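PDB 3PGV: haloacid dehalogenase-like hydrolase from Klebsiella pneumoniae subsp. pneumoniae, which probably acts as a magnesium-dependent phosphatase of the Cof family in the haloacid dehalogenase superfamily. Local coordinates for residues A[112-124]-A[128-136]. Residues are numbered along the deposited sequence; the frame is centred on the assembly and turned at random.
Sequences EIVRNDPKIVTNV and DEWYMNRHR. With EDO (1,2-ethanediol), chain I.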
ATOM      1  N   GLU A 112     -16.872 -14.511   1.960  1.00 29.77           N
ATOM      2  CA  GLU A 112     -17.894 -15.238   1.221  1.00 29.45           C
ATOM      3  C   GLU A 112     -18.769 -14.357   0.337  1.00 34.85           C
ATOM      4  O   GLU A 112     -19.620 -14.881  -0.374  1.00 36.11           O
ATOM      5  CB  GLU A 112     -18.779 -16.035   2.216  1.00 31.51           C
ATOM      6  CG  GLU A 112     -18.012 -17.104   2.997  1.00 39.00           C
ATOM      7  CD  GLU A 112     -17.299 -18.115   2.107  1.00 59.06           C
ATOM      8  OE1 GLU A 112     -17.935 -18.616   1.151  1.00 52.69           O
ATOM      9  OE2 GLU A 112     -16.106 -18.397   2.360  1.00 43.70           O
ATOM     10  N   ILE A 113     -18.588 -13.018   0.391  1.00 31.17           N
ATOM     11  CA  ILE A 113     -19.467 -12.079  -0.324  1.00 30.84           C
ATOM     12  C   ILE A 113     -19.614 -12.396  -1.826  1.00 38.94           C
ATOM     13  O   ILE A 113     -20.721 -12.289  -2.370  1.00 41.78           O
ATOM     14  CB  ILE A 113     -19.112 -10.582  -0.030  1.00 32.36           C
ATOM     15  CG1 ILE A 113     -20.254  -9.636  -0.489  1.00 34.70           C
ATOM     16  CG2 ILE A 113     -17.749 -10.183  -0.637  1.00 30.48           C
ATOM     17  CD1 ILE A 113     -20.129  -8.132  -0.014  1.00 48.85           C
ATOM     18  N   VAL A 114     -18.522 -12.844  -2.479  1.00 34.07           N
ATOM     19  CA  VAL A 114     -18.560 -13.178  -3.912  1.00 33.19           C
ATOM     20  C   VAL A 114     -17.994 -14.570  -4.171  1.00 37.77           C
ATOM     21  O   VAL A 114     -17.303 -14.779  -5.160  1.00 37.80           O
ATOM     22  CB  VAL A 114     -17.877 -12.092  -4.791  1.00 34.34           C
ATOM     23  CG1 VAL A 114     -18.764 -10.863  -4.927  1.00 33.56           C
ATOM     24  CG2 VAL A 114     -16.509 -11.715  -4.234  1.00 32.59           C
ATOM     25  N   ARG A 115     -18.324 -15.542  -3.290  1.00 34.21           N
ATOM     26  CA  ARG A 115     -17.851 -16.914  -3.433  1.00 34.06           C
ATOM     27  C   ARG A 115     -18.250 -17.513  -4.782  1.00 39.81           C
ATOM     28  O   ARG A 115     -17.449 -18.219  -5.411  1.00 39.35           O
ATOM     29  CB  ARG A 115     -18.398 -17.790  -2.305  1.00 31.74           C
ATOM     30  CG  ARG A 115     -17.882 -19.222  -2.357  1.00 29.65           C
ATOM     31  CD  ARG A 115     -16.882 -19.426  -1.282  1.00 44.10           C
ATOM     32  NE  ARG A 115     -15.755 -20.224  -1.712  1.00 50.24           N
ATOM     33  CZ  ARG A 115     -14.674 -20.414  -0.974  1.00 59.92           C
ATOM     34  NH1 ARG A 115     -14.577 -19.857   0.228  1.00 38.40           N
ATOM     35  NH2 ARG A 115     -13.675 -21.156  -1.430  1.00 50.04           N
ATOM     36  N   ASN A 116     -19.492 -17.241  -5.224  1.00 38.68           N
ATOM     37  CA  ASN A 116     -20.064 -17.856  -6.426  1.00 39.62           C
ATOM     38  C   ASN A 116     -19.878 -17.029  -7.691  1.00 44.78           C
ATOM     39  O   ASN A 116     -20.467 -17.356  -8.720  1.00 47.74           O
ATOM     40  CB  ASN A 116     -21.533 -18.192  -6.203  1.00 37.64           C
ATOM     41  CG  ASN A 116     -21.759 -19.095  -5.012  1.00 56.92           C
ATOM     42  OD1 ASN A 116     -22.488 -18.752  -4.082  1.00 58.26           O
ATOM     43  ND2 ASN A 116     -21.039 -20.215  -4.961  1.00 39.97           N
ATOM     44  N   ASP A 117     -19.027 -15.988  -7.645  1.00 38.67           N
ATOM     45  CA  ASP A 117     -18.751 -15.195  -8.842  1.00 37.59           C
ATOM     46  C   ASP A 117     -17.520 -15.782  -9.547  1.00 42.01           C
ATOM     47  O   ASP A 117     -16.409 -15.652  -9.050  1.00 41.45           O
ATOM     48  CB  ASP A 117     -18.534 -13.715  -8.473  1.00 37.40           C
ATOM     49  CG  ASP A 117     -18.594 -12.749  -9.649  1.00 45.24           C
ATOM     50  OD1 ASP A 117     -18.127 -13.117 -10.740  1.00 47.72           O
ATOM     51  OD2 ASP A 117     -19.016 -11.598  -9.445  1.00 51.17           O
ATOM     52  N   PRO A 118     -17.699 -16.506 -10.673  1.00 40.97           N
ATOM     53  CA  PRO A 118     -16.535 -17.124 -11.327  1.00 41.23           C
ATOM     54  C   PRO A 118     -15.502 -16.109 -11.834  1.00 45.46           C
ATOM     55  O   PRO A 118     -14.352 -16.475 -12.068  1.00 44.50           O
ATOM     56  CB  PRO A 118     -17.162 -17.918 -12.481  1.00 44.73           C
ATOM     57  CG  PRO A 118     -18.445 -17.234 -12.759  1.00 49.17           C
ATOM     58  CD  PRO A 118     -18.944 -16.761 -11.428  1.00 44.35           C
ATOM     59  N   LYS A 119     -15.911 -14.827 -11.991  1.00 41.94           N
ATOM     60  CA  LYS A 119     -15.033 -13.770 -12.495  1.00 39.98           C
ATOM     61  C   LYS A 119     -14.119 -13.204 -11.406  1.00 40.99           C
ATOM     62  O   LYS A 119     -13.070 -12.644 -11.725  1.00 39.15           O
ATOM     63  CB  LYS A 119     -15.858 -12.640 -13.154  1.00 42.19           C
ATOM     64  CG  LYS A 119     -16.642 -13.097 -14.394  1.00 44.45           C
ATOM     65  CD  LYS A 119     -17.475 -11.957 -15.014  1.00 50.83           C
ATOM     66  CE  LYS A 119     -16.622 -10.923 -15.725  1.00 64.75           C
ATOM     67  NZ  LYS A 119     -17.447  -9.855 -16.340  1.00 77.61           N
ATOM     68  N   ILE A 120     -14.508 -13.351 -10.115  1.00 35.47           N
ATOM     69  CA  ILE A 120     -13.727 -12.789  -9.009  1.00 32.47           C
ATOM     70  C   ILE A 120     -13.065 -13.882  -8.141  1.00 35.65           C
ATOM     71  O   ILE A 120     -13.708 -14.871  -7.789  1.00 36.30           O
ATOM     72  CB  ILE A 120     -14.591 -11.832  -8.146  1.00 33.76           C
ATOM     73  CG1 ILE A 120     -15.253 -10.741  -9.010  1.00 34.44           C
ATOM     74  CG2 ILE A 120     -13.761 -11.226  -7.006  1.00 32.39           C
ATOM     75  CD1 ILE A 120     -16.360  -9.884  -8.252  1.00 40.50           C
ATOM     76  N   VAL A 121     -11.799 -13.671  -7.770  1.00 30.48           N
ATOM     77  CA  VAL A 121     -11.107 -14.498  -6.781  1.00 31.48           C
ATOM     78  C   VAL A 121     -10.978 -13.685  -5.475  1.00 34.07           C
ATOM     79  O   VAL A 121     -10.596 -12.506  -5.516  1.00 32.26           O
ATOM     80  CB  VAL A 121      -9.710 -14.993  -7.288  1.00 36.19           C
ATOM     81  CG1 VAL A 121      -8.910 -15.643  -6.160  1.00 35.97           C
ATOM     82  CG2 VAL A 121      -9.858 -15.951  -8.472  1.00 36.64           C
ATOM     83  N   THR A 122     -11.372 -14.280  -4.337  1.00 30.75           N
ATOM     84  CA  THR A 122     -11.264 -13.606  -3.041  1.00 29.57           C
ATOM     85  C   THR A 122      -9.937 -13.966  -2.360  1.00 34.81           C
ATOM     86  O   THR A 122      -9.643 -15.150  -2.151  1.00 34.62           O
ATOM     87  CB  THR A 122     -12.472 -13.926  -2.157  1.00 31.82           C
ATOM     88  OG1 THR A 122     -13.665 -13.566  -2.856  1.00 34.08           O
ATOM     89  CG2 THR A 122     -12.414 -13.197  -0.784  1.00 23.37           C
ATOM     90  N   ASN A 123      -9.141 -12.943  -2.015  1.00 31.15           N
ATOM     91  CA  ASN A 123      -7.850 -13.137  -1.362  1.00 30.88           C
ATOM     92  C   ASN A 123      -7.879 -12.558   0.028  1.00 33.92           C
ATOM     93  O   ASN A 123      -8.527 -11.536   0.259  1.00 34.08           O
ATOM     94  CB  ASN A 123      -6.730 -12.497  -2.169  1.00 28.65           C
ATOM     95  CG  ASN A 123      -6.573 -13.041  -3.547  1.00 36.45           C
ATOM     96  OD1 ASN A 123      -5.719 -13.866  -3.806  1.00 30.43           O
ATOM     97  ND2 ASN A 123      -7.348 -12.527  -4.485  1.00 36.53           N
ATOM     98  N   VAL A 124      -7.171 -13.201   0.964  1.00 28.98           N
ATOM     99  CA  VAL A 124      -7.149 -12.773   2.360  1.00 28.07           C
ATOM    100  C   VAL A 124      -5.707 -12.781   2.900  1.00 33.27           C
ATOM    101  O   VAL A 124      -4.992 -13.774   2.731  1.00 31.65           O
ATOM    102  CB  VAL A 124      -8.071 -13.697   3.231  1.00 30.47           C
ATOM    103  CG1 VAL A 124      -8.012 -13.304   4.697  1.00 29.21           C
ATOM    104  CG2 VAL A 124      -9.507 -13.686   2.723  1.00 29.60           C
ATOM    105  N   ASP A 128       0.529 -13.768   8.968  1.00 37.49           N
ATOM    106  CA  ASP A 128       1.602 -14.034   8.004  1.00 37.63           C
ATOM    107  C   ASP A 128       1.179 -14.996   6.897  1.00 40.82           C
ATOM    108  O   ASP A 128       2.029 -15.492   6.156  1.00 42.22           O
ATOM    109  CB  ASP A 128       2.858 -14.551   8.721  1.00 40.31           C
ATOM    110  CG  ASP A 128       3.648 -13.470   9.427  1.00 52.69           C
ATOM    111  OD1 ASP A 128       3.457 -12.255   9.081  1.00 51.22           O
ATOM    112  OD2 ASP A 128       4.537 -13.820  10.239  1.00 63.07           O
ATOM    113  N   GLU A 129      -0.125 -15.230   6.750  1.00 36.04           N
ATOM    114  CA  GLU A 129      -0.611 -16.160   5.725  1.00 35.65           C
ATOM    115  C   GLU A 129      -1.461 -15.501   4.657  1.00 35.87           C
ATOM    116  O   GLU A 129      -2.152 -14.514   4.920  1.00 31.77           O
ATOM    117  CB  GLU A 129      -1.363 -17.335   6.354  1.00 38.01           C
ATOM    118  CG  GLU A 129      -0.479 -18.262   7.167  1.00 44.83           C
ATOM    119  CD  GLU A 129      -1.193 -19.511   7.639  1.00 62.96           C
ATOM    120  OE1 GLU A 129      -2.295 -19.380   8.223  1.00 55.57           O
ATOM    121  OE2 GLU A 129      -0.659 -20.622   7.413  1.00 47.96           O
ATOM    122  N   TRP A 130      -1.453 -16.087   3.464  1.00 34.07           N
ATOM    123  CA  TRP A 130      -2.225 -15.629   2.339  1.00 33.36           C
ATOM    124  C   TRP A 130      -3.203 -16.706   1.940  1.00 38.21           C
ATOM    125  O   TRP A 130      -2.804 -17.850   1.718  1.00 37.61           O
ATOM    126  CB  TRP A 130      -1.287 -15.248   1.179  1.00 32.08           C
ATOM    127  CG  TRP A 130      -1.940 -15.061  -0.159  1.00 32.83           C
ATOM    128  CD1 TRP A 130      -3.175 -14.534  -0.407  1.00 34.97           C
ATOM    129  CD2 TRP A 130      -1.294 -15.189  -1.444  1.00 33.16           C
ATOM    130  NE1 TRP A 130      -3.376 -14.419  -1.772  1.00 34.26           N
ATOM    131  CE2 TRP A 130      -2.221 -14.771  -2.426  1.00 35.87           C
ATOM    132  CE3 TRP A 130      -0.016 -15.615  -1.854  1.00 35.62           C
ATOM    133  CZ2 TRP A 130      -1.940 -14.838  -3.791  1.00 36.14           C
ATOM    134  CZ3 TRP A 130       0.268 -15.668  -3.209  1.00 37.55           C
ATOM    135  CH2 TRP A 130      -0.686 -15.284  -4.163  1.00 37.64           C
ATOM    136  N   TYR A 131      -4.512 -16.375   1.979  1.00 34.37           N
ATOM    137  CA  TYR A 131      -5.574 -17.307   1.628  1.00 34.16           C
ATOM    138  C   TYR A 131      -6.282 -16.894   0.364  1.00 37.87           C
ATOM    139  O   TYR A 131      -6.374 -15.706   0.060  1.00 37.81           O
ATOM    140  CB  TYR A 131      -6.571 -17.472   2.789  1.00 34.86           C
ATOM    141  CG  TYR A 131      -6.016 -18.278   3.940  1.00 37.30           C
ATOM    142  CD1 TYR A 131      -5.315 -17.658   4.981  1.00 38.76           C
ATOM    143  CD2 TYR A 131      -6.149 -19.664   3.976  1.00 38.91           C
ATOM    144  CE1 TYR A 131      -4.792 -18.399   6.043  1.00 39.80           C
ATOM    145  CE2 TYR A 131      -5.601 -20.418   5.011  1.00 40.40           C
ATOM    146  CZ  TYR A 131      -4.933 -19.780   6.053  1.00 46.11           C
ATOM    147  OH  TYR A 131      -4.422 -20.518   7.096  1.00 43.85           O
HETATM  148  N   MSE A 132      -6.781 -17.870  -0.377  1.00 34.79           N
HETATM  149  CA  MSE A 132      -7.472 -17.655  -1.639  1.00 33.61           C
HETATM  150  C   MSE A 132      -8.663 -18.606  -1.686  1.00 39.23           C
HETATM  151  O   MSE A 132      -8.547 -19.743  -1.226  1.00 40.00           O
HETATM  152  CB  MSE A 132      -6.516 -17.955  -2.784  1.00 36.16           C
HETATM  153  CG  MSE A 132      -6.567 -16.962  -3.875  1.00 41.56           C
HETATM  154 SE   MSE A 132      -5.157 -17.251  -5.184  0.75 49.80          SE
HETATM  155  CE  MSE A 132      -5.559 -18.976  -5.704  1.00 47.72           C
ATOM    156  N   ASN A 133      -9.834 -18.135  -2.164  1.00 37.21           N
ATOM    157  CA  ASN A 133     -11.034 -18.988  -2.167  1.00 39.53           C
ATOM    158  C   ASN A 133     -10.980 -20.088  -3.221  1.00 48.61           C
ATOM    159  O   ASN A 133     -11.532 -21.169  -3.003  1.00 52.66           O
ATOM    160  CB  ASN A 133     -12.330 -18.165  -2.265  1.00 36.01           C
ATOM    161  CG  ASN A 133     -12.500 -17.389  -3.542  1.00 45.75           C
ATOM    162  OD1 ASN A 133     -11.535 -17.050  -4.233  1.00 34.87           O
ATOM    163  ND2 ASN A 133     -13.728 -16.971  -3.807  1.00 32.88           N
ATOM    164  N   ARG A 134     -10.262 -19.841  -4.333  1.00 44.31           N
ATOM    165  CA  ARG A 134     -10.045 -20.842  -5.385  1.00 46.19           C
ATOM    166  C   ARG A 134      -8.869 -20.431  -6.267  1.00 52.59           C
ATOM    167  O   ARG A 134      -8.512 -19.261  -6.288  1.00 51.62           O
ATOM    168  CB  ARG A 134     -11.317 -21.046  -6.227  1.00 45.35           C
ATOM    169  CG  ARG A 134     -11.646 -19.886  -7.134  1.00 49.37           C
ATOM    170  CD  ARG A 134     -12.936 -20.128  -7.863  1.00 63.73           C
ATOM    171  NE  ARG A 134     -14.013 -19.315  -7.321  1.00 70.32           N
ATOM    172  CZ  ARG A 134     -14.329 -18.113  -7.783  1.00 69.68           C
ATOM    173  NH1 ARG A 134     -13.668 -17.596  -8.813  1.00 47.75           N
ATOM    174  NH2 ARG A 134     -15.310 -17.418  -7.222  1.00 45.57           N
ATOM    175  N   HIS A 135      -8.265 -21.392  -6.986  1.00 53.67           N
ATOM    176  CA  HIS A 135      -7.146 -21.118  -7.906  1.00 55.68           C
ATOM    177  C   HIS A 135      -7.527 -20.033  -8.915  1.00 62.16           C
ATOM    178  O   HIS A 135      -8.653 -20.045  -9.439  1.00 64.12           O
ATOM    179  CB  HIS A 135      -6.727 -22.392  -8.655  1.00 58.78           C
ATOM    180  CG  HIS A 135      -6.237 -23.487  -7.767  1.00 64.21           C
ATOM    181  ND1 HIS A 135      -4.975 -23.445  -7.205  1.00 66.30           N
ATOM    182  CD2 HIS A 135      -6.825 -24.664  -7.438  1.00 68.09           C
ATOM    183  CE1 HIS A 135      -4.852 -24.570  -6.514  1.00 67.30           C
ATOM    184  NE2 HIS A 135      -5.936 -25.341  -6.637  1.00 68.81           N
ATOM    185  N   ARG A 136      -6.603 -19.088  -9.184  1.00 56.57           N
ATOM    186  CA  ARG A 136      -6.860 -18.003 -10.139  1.00 62.23           C
ATOM    187  C   ARG A 136      -6.877 -18.521 -11.577  1.00108.43           C
ATOM    188  O   ARG A 136      -7.888 -18.396 -12.260  1.00 79.44           O
ATOM    189  CB  ARG A 136      -5.828 -16.875  -9.989  1.00 57.89           C
ATOM    190  CG  ARG A 136      -5.922 -16.118  -8.672  1.00 59.94           C
ATOM    191  CD  ARG A 136      -5.119 -14.847  -8.727  1.00 58.30           C
ATOM    192  NE  ARG A 136      -4.968 -14.238  -7.406  1.00 52.01           N
ATOM    193  CZ  ARG A 136      -4.255 -13.142  -7.177  1.00 51.71           C
ATOM    194  NH1 ARG A 136      -3.647 -12.518  -8.176  1.00 51.05           N
ATOM    195  NH2 ARG A 136      -4.135 -12.670  -5.952  1.00 34.04           N
TER
HETATM  196  C1  EDO I 277       0.129 -19.392   3.337  1.00 57.75           C
HETATM  197  O1  EDO I 277       0.558 -20.665   3.837  1.00 61.02           O
HETATM  198  C2  EDO I 277       1.216 -18.361   3.627  1.00 56.49           C
HETATM  199  O2  EDO I 277       0.980 -17.160   2.873  1.00 58.46           O
HETATM  200  O   HOH W   1     -14.730 -14.779  -5.277  1.00 31.90           O
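Val124 and Tyr131 form the hydrogen-bonded pair of an antiparallel beta hairpin, Tyr131 N meeting Val124 O at 2.7 Å and Val124 N returning the bond to Tyr131 O. Its strands lie between 163-169 and 150-152 in a six-stranded sheet, consistent with the cap domain of Cof-type phosphatases, away from the calcium site. Towards the open end, side chains take over. Asn133 N still donates to Thr122 O, but chi1 of 64° sets Asn133 CG between its backbone N and carbonyl carbon, and the amide, crossing the Thr122 side chain at about a right angle, receives Thr122 N from above its plane (2.8 Å to Asn133 OD1). Its ND2 binds a water that also accepts from Thr122 OG1 and donates to the carbonyls of Val114 and Ile120. Asn133 CB lies over one face of the Arg115 guanidinium, which bonds Tyr153 O and salt-bridges Glu112. Asn123 OD1 takes two bonds: Trp130 NE1 in the amide plane on a lone pair (3.2 Å), Arg136 NH2 from above it (2.9 Å, 170°). Asn123 ND2 is hydrogen-bonded to Phe167 O and Thr169 OG1, fixing the amide's rotation. Arg134 NH2 donates to Arg115 O (2.9 Å) and Asp117 O (2.8 Å), the latter opposite the face used by Ile120 N. Asn133 thus takes up a strand N-H, while Arg134 and water bond loop carbonyls, a cation probably stabilising the tight turns before the hairpin.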